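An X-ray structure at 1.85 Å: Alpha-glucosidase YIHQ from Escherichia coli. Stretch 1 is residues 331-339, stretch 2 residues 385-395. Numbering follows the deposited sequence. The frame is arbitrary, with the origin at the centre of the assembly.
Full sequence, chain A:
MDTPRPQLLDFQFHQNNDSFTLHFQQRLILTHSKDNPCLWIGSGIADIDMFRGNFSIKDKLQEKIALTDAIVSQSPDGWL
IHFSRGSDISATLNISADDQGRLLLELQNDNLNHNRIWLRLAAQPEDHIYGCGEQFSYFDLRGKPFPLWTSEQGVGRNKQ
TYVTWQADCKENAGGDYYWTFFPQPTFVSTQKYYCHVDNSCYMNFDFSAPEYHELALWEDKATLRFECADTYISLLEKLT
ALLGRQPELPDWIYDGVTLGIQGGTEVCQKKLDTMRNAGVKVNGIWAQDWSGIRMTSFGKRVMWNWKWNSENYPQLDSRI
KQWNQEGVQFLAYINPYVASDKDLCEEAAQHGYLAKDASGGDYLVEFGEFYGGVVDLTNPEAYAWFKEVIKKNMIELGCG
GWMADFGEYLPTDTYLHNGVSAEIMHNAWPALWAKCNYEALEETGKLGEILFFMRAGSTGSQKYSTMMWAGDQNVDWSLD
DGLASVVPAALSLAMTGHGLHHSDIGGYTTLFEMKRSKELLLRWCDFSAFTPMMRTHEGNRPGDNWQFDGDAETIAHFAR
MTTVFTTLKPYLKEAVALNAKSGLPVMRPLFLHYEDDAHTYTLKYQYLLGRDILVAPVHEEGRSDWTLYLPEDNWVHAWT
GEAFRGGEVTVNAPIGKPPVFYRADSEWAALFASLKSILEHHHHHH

Stretch 1 (331-339) LAYINPYVA
Stretch 2, residues 385-395: WFKEVIKKNMI

Residues 385-395 form a helix that packs against strand 331-334 and the turn leading into strand 337-339. The helix runs roughly antiparallel to the first strand, at 149° between N-to-C directions and 10.1 Å at closest axial approach, so the register descends: F386 lies nearest P336 (CA to CA 8.5 Å), I390 nearest I334 (8.3 Å) and M394 nearest A332 (7.6 Å). No hydrogen bond crosses; packing of mostly apolar side chains buries 358 Å² in all. Alternation along the extended strand turns A332 and I334 toward the helix and L331 and Y333 away.

W385 starts the segment, its CA-to-CB bond sideways. F386 (chi1 -150°, chi2 53°) points toward the strand segment, and its flat ring fills the space beside the turn. CZ lies 4.0 Å from I334 CD1, CE2 is 4.0 Å from P336 CA, and CE1 is 4.1 Å from V338 CG1. The backbone O of N335 meets the ring edge, 3.3 Å from F386 CZ, where the carbonyl faces weakly positive C-H groups.

K387 and E388 are out of reach, as the helical turn dictates; E388 OE2 instead takes a salt bridge from K391 NZ at 2.6 Å. V389 points toward the strand without close contact. I390 (m, t) leaves sideways, but its end comes nearer, bringing CG1 to 3.8 Å from CD1 of I334, itself t, t and extended across the gap.

K391, K392 and N393 also lie out of reach, where polar groups need not enter the apolar layer. A wider pi-type turn spans 391-395, with I395 N bonded to I390 O at 3.1 Å. M394 (m, t, p) then points toward the strand. Its flexible, unbranched chain sets SD 3.9 Å from I334 CB and CE 3.9 Å from A332 CB, where the small alanine accommodates the methyl. I395 turns out of reach.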

# COMPACT_ATOMS: atom_id res chain seq x y z
N LEU A 331 3.34 -13.27 -16.53
CA LEU A 331 3.11 -11.91 -16.01
C LEU A 331 4.21 -10.95 -16.41
O LEU A 331 5.40 -11.30 -16.41
CB LEU A 331 2.95 -11.92 -14.48
CG LEU A 331 1.77 -12.64 -13.85
CD1 LEU A 331 2.04 -14.12 -13.70
CD2 LEU A 331 1.44 -12.07 -12.47
N ALA A 332 3.84 -9.73 -16.69
CA ALA A 332 4.79 -8.73 -17.24
C ALA A 332 4.89 -7.50 -16.38
O ALA A 332 4.76 -7.61 -15.19
CB ALA A 332 4.41 -8.44 -18.70
N TYR A 333 5.21 -6.33 -16.94
CA TYR A 333 5.52 -5.14 -16.19
C TYR A 333 5.13 -3.93 -17.05
O TYR A 333 5.42 -3.91 -18.28
CB TYR A 333 7.02 -5.08 -15.88
CG TYR A 333 7.51 -3.84 -15.21
CD1 TYR A 333 7.73 -2.64 -15.95
CD2 TYR A 333 7.81 -3.81 -13.87
CE1 TYR A 333 8.14 -1.49 -15.30
CE2 TYR A 333 8.24 -2.65 -13.23
CZ TYR A 333 8.39 -1.48 -13.96
OH TYR A 333 8.82 -0.36 -13.38
N ILE A 334 4.60 -2.91 -16.37
CA ILE A 334 4.31 -1.62 -16.97
C ILE A 334 4.37 -0.53 -15.89
O ILE A 334 4.15 -0.80 -14.69
CB ILE A 334 2.95 -1.63 -17.74
CG1 ILE A 334 2.78 -0.28 -18.47
CG2 ILE A 334 1.73 -1.86 -16.87
CD1 ILE A 334 1.71 -0.36 -19.52
N ASN A 335 4.73 0.70 -16.31
CA ASN A 335 4.70 1.86 -15.47
C ASN A 335 4.17 3.07 -16.28
O ASN A 335 3.98 2.90 -17.50
CB ASN A 335 5.99 2.05 -14.74
CG ASN A 335 7.10 2.62 -15.55
OD1 ASN A 335 6.94 3.51 -16.35
ND2 ASN A 335 8.28 2.20 -15.24
N PRO A 336 3.93 4.20 -15.63
CA PRO A 336 3.20 5.26 -16.36
C PRO A 336 4.16 6.27 -16.98
O PRO A 336 3.76 7.41 -17.23
CB PRO A 336 2.32 5.82 -15.27
CG PRO A 336 3.26 5.82 -14.06
CD PRO A 336 4.12 4.59 -14.20
N TYR A 337 5.41 5.84 -17.27
CA TYR A 337 6.40 6.60 -18.03
C TYR A 337 6.71 5.83 -19.34
O TYR A 337 6.35 4.64 -19.48
CB TYR A 337 7.70 6.77 -17.29
CG TYR A 337 7.60 7.31 -15.87
CD1 TYR A 337 7.53 8.69 -15.61
CD2 TYR A 337 7.71 6.45 -14.77
CE1 TYR A 337 7.52 9.18 -14.28
CE2 TYR A 337 7.63 6.91 -13.48
CZ TYR A 337 7.59 8.29 -13.20
OH TYR A 337 7.55 8.74 -11.85
N VAL A 338 7.35 6.52 -20.26
CA VAL A 338 7.70 5.94 -21.57
C VAL A 338 9.07 6.44 -21.96
O VAL A 338 9.32 7.64 -22.01
CB VAL A 338 6.65 6.22 -22.65
CG1 VAL A 338 5.44 5.33 -22.53
CG2 VAL A 338 6.22 7.68 -22.69
N ALA A 339 9.95 5.51 -22.30
CA ALA A 339 11.32 5.83 -22.64
C ALA A 339 11.36 6.81 -23.88
O ALA A 339 10.82 6.50 -24.94
CB ALA A 339 12.05 4.56 -23.02
N TRP A 385 -5.65 6.12 -24.58
CA TRP A 385 -4.52 5.60 -25.37
C TRP A 385 -3.69 4.60 -24.57
O TRP A 385 -3.32 3.58 -25.06
CB TRP A 385 -3.60 6.75 -25.79
CG TRP A 385 -2.22 6.39 -26.35
CD1 TRP A 385 -1.92 5.83 -27.58
CD2 TRP A 385 -0.97 6.55 -25.69
NE1 TRP A 385 -0.57 5.66 -27.71
CE2 TRP A 385 0.04 6.09 -26.56
CE3 TRP A 385 -0.59 7.09 -24.46
CZ2 TRP A 385 1.37 6.14 -26.23
CZ3 TRP A 385 0.73 7.13 -24.14
CH2 TRP A 385 1.70 6.66 -25.01
N PHE A 386 -3.32 5.00 -23.35
CA PHE A 386 -2.47 4.15 -22.53
C PHE A 386 -3.22 2.91 -22.07
O PHE A 386 -2.66 1.83 -22.01
CB PHE A 386 -1.90 4.96 -21.35
CG PHE A 386 -0.57 4.48 -20.90
CD1 PHE A 386 0.47 4.33 -21.78
CD2 PHE A 386 -0.34 4.13 -19.58
CE1 PHE A 386 1.72 3.96 -21.36
CE2 PHE A 386 0.89 3.67 -19.17
CZ PHE A 386 1.95 3.60 -20.02
N LYS A 387 -4.50 3.04 -21.76
CA LYS A 387 -5.32 1.87 -21.54
C LYS A 387 -5.31 0.90 -22.76
O LYS A 387 -5.30 -0.31 -22.60
CB LYS A 387 -6.70 2.32 -21.12
CG LYS A 387 -7.73 1.19 -21.02
CD LYS A 387 -8.79 1.52 -19.98
CE LYS A 387 -9.50 2.87 -20.10
NZ LYS A 387 -10.27 2.96 -21.35
N GLU A 388 -5.29 1.43 -23.99
CA GLU A 388 -5.18 0.55 -25.19
C GLU A 388 -3.86 -0.09 -25.32
O GLU A 388 -3.76 -1.23 -25.79
CB GLU A 388 -5.52 1.31 -26.53
CG GLU A 388 -7.00 1.72 -26.59
CD GLU A 388 -8.00 0.57 -26.52
OE1 GLU A 388 -7.74 -0.42 -27.25
OE2 GLU A 388 -9.05 0.65 -25.77
N VAL A 389 -2.83 0.62 -24.91
CA VAL A 389 -1.52 0.00 -24.84
C VAL A 389 -1.61 -1.25 -23.95
O VAL A 389 -1.10 -2.30 -24.34
CB VAL A 389 -0.44 0.96 -24.31
CG1 VAL A 389 0.83 0.24 -23.95
CG2 VAL A 389 -0.11 2.04 -25.34
N ILE A 390 -2.22 -1.12 -22.77
CA ILE A 390 -2.35 -2.26 -21.88
C ILE A 390 -3.14 -3.35 -22.58
O ILE A 390 -2.72 -4.52 -22.58
CB ILE A 390 -3.00 -1.89 -20.49
CG1 ILE A 390 -2.05 -0.99 -19.67
CG2 ILE A 390 -3.19 -3.15 -19.63
CD1 ILE A 390 -2.73 -0.20 -18.53
N LYS A 391 -4.27 -3.00 -23.19
CA LYS A 391 -5.15 -4.01 -23.80
C LYS A 391 -4.50 -4.74 -24.96
O LYS A 391 -4.58 -5.94 -25.03
CB LYS A 391 -6.48 -3.40 -24.22
CG LYS A 391 -7.34 -3.12 -23.02
CD LYS A 391 -8.36 -2.03 -23.25
CE LYS A 391 -9.28 -2.31 -24.39
NZ LYS A 391 -10.29 -1.18 -24.35
N LYS A 392 -3.81 -4.01 -25.82
CA LYS A 392 -3.30 -4.58 -27.06
C LYS A 392 -1.94 -5.23 -26.83
O LYS A 392 -1.69 -6.34 -27.40
CB LYS A 392 -3.27 -3.52 -28.17
CG LYS A 392 -2.29 -3.71 -29.33
CD LYS A 392 -2.93 -3.91 -30.72
CE LYS A 392 -3.80 -5.17 -30.82
NZ LYS A 392 -3.15 -6.44 -30.35
N ASN A 393 -1.09 -4.66 -25.97
CA ASN A 393 0.26 -5.14 -25.84
C ASN A 393 0.48 -6.20 -24.72
O ASN A 393 1.43 -6.98 -24.78
CB ASN A 393 1.22 -3.95 -25.72
CG ASN A 393 1.27 -3.09 -27.01
OD1 ASN A 393 0.66 -3.40 -27.96
ND2 ASN A 393 1.94 -2.00 -26.96
N MET A 394 -0.41 -6.24 -23.74
CA MET A 394 -0.31 -7.20 -22.60
C MET A 394 -1.47 -8.17 -22.59
O MET A 394 -1.27 -9.37 -22.59
CB MET A 394 -0.19 -6.45 -21.28
CG MET A 394 0.78 -5.26 -21.39
SD MET A 394 1.07 -4.24 -19.86
CE MET A 394 1.88 -5.55 -19.11
N ILE A 395 -2.68 -7.66 -22.57
CA ILE A 395 -3.83 -8.58 -22.46
C ILE A 395 -3.97 -9.45 -23.71
O ILE A 395 -4.09 -10.66 -23.59
CB ILE A 395 -5.19 -7.84 -22.22
CG1 ILE A 395 -5.14 -7.12 -20.84
CG2 ILE A 395 -6.33 -8.84 -22.25
CD1 ILE A 395 -6.26 -6.15 -20.47